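Local coordinates for protein putative cytochrome C (Sinorhizobium meliloti, PDB 4PWA) that carries a covalently bound heme c and probably transfers electrons as a c-type cytochrome in bacterial sulfite oxidation, at residues C24-D29 against N39-K44. Sequence-based numbering, arbitrary orientation.
Sequences CHTLAD and NLDELK. With HEC (heme c), chain E.
The proximal side of the heme c site, where the chain runs on from the axial histidine that ends the CXXCH motif, is backed here by the short helix 40-43, and His25 and Leu40 are the residues that meet. His25 NE2 binds the heme iron at 2.0 Å, with Met61 as the other axial ligand, while Cys24 SG is bonded to the porphyrin through CAC. The isobutyl group of Leu40 meets the imidazole obliquely on its CG-ND1 side, with CD1 4.2 Å from the centroid of the His25 ring, an off-centre CH-pi contact 29° from the normal, and CD2 reaches on to the heme methyl CMA. Since ND1 also donates to Pro38 O, the imidazole is restrained at both nitrogens, which would fix its rotation about the iron bond.

Two bonds tie the strand 26-27 region to the first turn of the helix. Leu40 N donates to Thr26 O (3.0 Å), and Ala28 N donates to the syn lone pair of Asp41 OD2 at 2.7 Å. The other carboxylate oxygen, Asp41 OD1, lies 3.4 Å from Leu27 CD1, and it also accepts from Gly84 N.

Asn39 is the N-cap. Its CG, anti to its own backbone N (chi1 -177°), sits beside Thr26 CB and CG2. Asn39 OD1 accepts from Asp41 N at 2.7 Å, the donor tilted 29° from the carbonyl plane; the bond from Glu42 N is weak. An alanine here would probably leave Asp41 N without its capping acceptor and open a gap beside Thr26 CG2. Pairing a CXXCH histidine, held by a proline carbonyl, with a leucine on the following short helix is an arrangement consistent with the class I cytochrome c fold.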
# COMPACT_ATOMS: atom_id res chain seq x y z
N CYS A 24 -6.26 0.27 -7.67
CA CYS A 24 -7.08 1.21 -6.91
C CYS A 24 -8.06 0.48 -5.95
O CYS A 24 -8.45 1.03 -4.92
CB CYS A 24 -7.86 2.13 -7.86
SG CYS A 24 -6.94 3.53 -8.71
N HIS A 25 -8.45 -0.74 -6.29
CA HIS A 25 -9.52 -1.43 -5.55
C HIS A 25 -9.09 -2.74 -4.91
O HIS A 25 -8.24 -3.46 -5.44
CB HIS A 25 -10.66 -1.75 -6.52
CG HIS A 25 -11.46 -0.56 -6.91
ND1 HIS A 25 -12.44 -0.03 -6.09
CD2 HIS A 25 -11.44 0.20 -8.03
CE1 HIS A 25 -12.99 1.00 -6.70
NE2 HIS A 25 -12.40 1.16 -7.88
N THR A 26 -9.73 -3.06 -3.78
CA THR A 26 -9.56 -4.35 -3.14
C THR A 26 -10.65 -5.31 -3.64
O THR A 26 -11.83 -4.96 -3.67
CB THR A 26 -9.61 -4.24 -1.61
OG1 THR A 26 -8.47 -3.52 -1.15
CG2 THR A 26 -9.62 -5.63 -0.94
N LEU A 27 -10.22 -6.51 -4.03
CA LEU A 27 -11.09 -7.57 -4.47
C LEU A 27 -10.39 -8.91 -4.28
O LEU A 27 -9.47 -9.25 -5.01
CB LEU A 27 -11.48 -7.37 -5.94
CG LEU A 27 -12.53 -8.34 -6.49
CD1 LEU A 27 -13.91 -7.98 -5.94
CD2 LEU A 27 -12.52 -8.36 -8.03
N ALA A 28 -10.84 -9.68 -3.30
CA ALA A 28 -10.18 -10.90 -2.88
C ALA A 28 -9.97 -11.91 -4.02
O ALA A 28 -8.90 -12.47 -4.14
CB ALA A 28 -10.94 -11.54 -1.72
N ASP A 29 -10.98 -12.12 -4.86
CA ASP A 29 -10.88 -13.14 -5.90
C ASP A 29 -9.66 -12.90 -6.78
O ASP A 29 -9.00 -13.83 -7.20
CB ASP A 29 -12.15 -13.19 -6.74
CG ASP A 29 -12.09 -14.23 -7.85
OD1 ASP A 29 -11.53 -13.93 -8.93
OD2 ASP A 29 -12.62 -15.35 -7.66
N ASN A 39 -13.40 -0.75 -1.13
CA ASN A 39 -13.24 -2.19 -1.15
C ASN A 39 -14.45 -2.77 -1.84
O ASN A 39 -15.56 -2.60 -1.35
CB ASN A 39 -13.09 -2.73 0.28
CG ASN A 39 -12.85 -4.22 0.32
OD1 ASN A 39 -13.16 -4.93 -0.63
ND2 ASN A 39 -12.32 -4.70 1.43
N LEU A 40 -14.25 -3.42 -2.98
CA LEU A 40 -15.36 -3.97 -3.75
C LEU A 40 -15.96 -5.21 -3.09
O LEU A 40 -17.11 -5.57 -3.35
CB LEU A 40 -14.95 -4.25 -5.20
CG LEU A 40 -14.53 -3.01 -6.02
CD1 LEU A 40 -14.07 -3.41 -7.42
CD2 LEU A 40 -15.65 -1.93 -6.10
N ASP A 41 -15.19 -5.87 -2.22
CA ASP A 41 -15.73 -6.97 -1.41
C ASP A 41 -16.71 -6.44 -0.36
O ASP A 41 -17.57 -7.18 0.13
CB ASP A 41 -14.62 -7.76 -0.73
CG ASP A 41 -13.72 -8.49 -1.73
OD1 ASP A 41 -14.22 -9.00 -2.76
OD2 ASP A 41 -12.49 -8.58 -1.46
N GLU A 42 -16.56 -5.16 -0.02
CA GLU A 42 -17.47 -4.49 0.91
C GLU A 42 -18.67 -3.90 0.18
O GLU A 42 -19.79 -4.03 0.62
CB GLU A 42 -16.71 -3.39 1.66
CG GLU A 42 -17.55 -2.53 2.59
CD GLU A 42 -18.12 -3.26 3.80
OE1 GLU A 42 -17.87 -4.49 3.98
OE2 GLU A 42 -18.83 -2.59 4.57
N LEU A 43 -18.42 -3.25 -0.94
CA LEU A 43 -19.48 -2.62 -1.71
C LEU A 43 -20.45 -3.67 -2.27
O LEU A 43 -21.67 -3.52 -2.15
CB LEU A 43 -18.87 -1.78 -2.83
CG LEU A 43 -19.53 -0.46 -3.21
CD1 LEU A 43 -19.74 0.41 -1.99
CD2 LEU A 43 -18.66 0.25 -4.27
N LYS A 44 -19.90 -4.75 -2.83
CA LYS A 44 -20.68 -5.82 -3.46
C LYS A 44 -21.71 -5.26 -4.44
O LYS A 44 -22.91 -5.49 -4.30
CB LYS A 44 -21.38 -6.72 -2.41
CG LYS A 44 -20.44 -7.45 -1.44
CD LYS A 44 -21.13 -8.62 -0.70
CE LYS A 44 -21.01 -8.52 0.83
NZ LYS A 44 -19.60 -8.66 1.42
FE HEC E . -13.07 2.35 -9.36
CHA HEC E . -15.56 3.76 -7.50
CHB HEC E . -15.02 -0.29 -10.07
CHC HEC E . -10.74 1.30 -11.60
CHD HEC E . -10.81 4.54 -8.08
NA HEC E . -14.95 1.86 -8.92
C1A HEC E . -15.79 2.54 -8.07
C2A HEC E . -17.00 1.75 -7.91
C3A HEC E . -16.86 0.63 -8.60
C4A HEC E . -15.55 0.66 -9.24
CMA HEC E . -17.90 -0.50 -8.69
CAA HEC E . -18.22 2.16 -7.06
CBA HEC E . -19.00 3.20 -7.86
CGA HEC E . -20.29 3.57 -7.18
O1A HEC E . -21.36 3.45 -7.84
O2A HEC E . -20.28 3.97 -5.98
NB HEC E . -12.92 0.82 -10.58
C1B HEC E . -13.87 -0.15 -10.79
C2B HEC E . -13.46 -0.94 -11.94
C3B HEC E . -12.27 -0.52 -12.32
C4B HEC E . -11.92 0.61 -11.51
CMB HEC E . -14.18 -2.19 -12.49
CAB HEC E . -11.43 -1.08 -13.49
CBB HEC E . -12.08 -0.80 -14.86
NC HEC E . -11.13 2.81 -9.73
C1C HEC E . -10.35 2.30 -10.74
C2C HEC E . -9.21 3.17 -10.96
C3C HEC E . -9.11 3.92 -9.85
C4C HEC E . -10.39 3.79 -9.14
CMC HEC E . -8.02 2.67 -11.81
CAC HEC E . -8.00 4.92 -9.39
CBC HEC E . -6.89 5.47 -10.31
ND HEC E . -13.18 3.89 -8.01
C1D HEC E . -12.10 4.68 -7.64
C2D HEC E . -12.51 5.69 -6.70
C3D HEC E . -14.00 5.47 -6.51
C4D HEC E . -14.32 4.32 -7.35
CMD HEC E . -11.63 6.76 -6.03
CAD HEC E . -14.95 6.27 -5.59
CBD HEC E . -15.85 7.15 -6.45
CGD HEC E . -16.59 8.12 -5.57
O1D HEC E . -17.61 7.70 -4.95
O2D HEC E . -16.18 9.32 -5.52
O HOH W 1 -13.61 -11.02 -4.53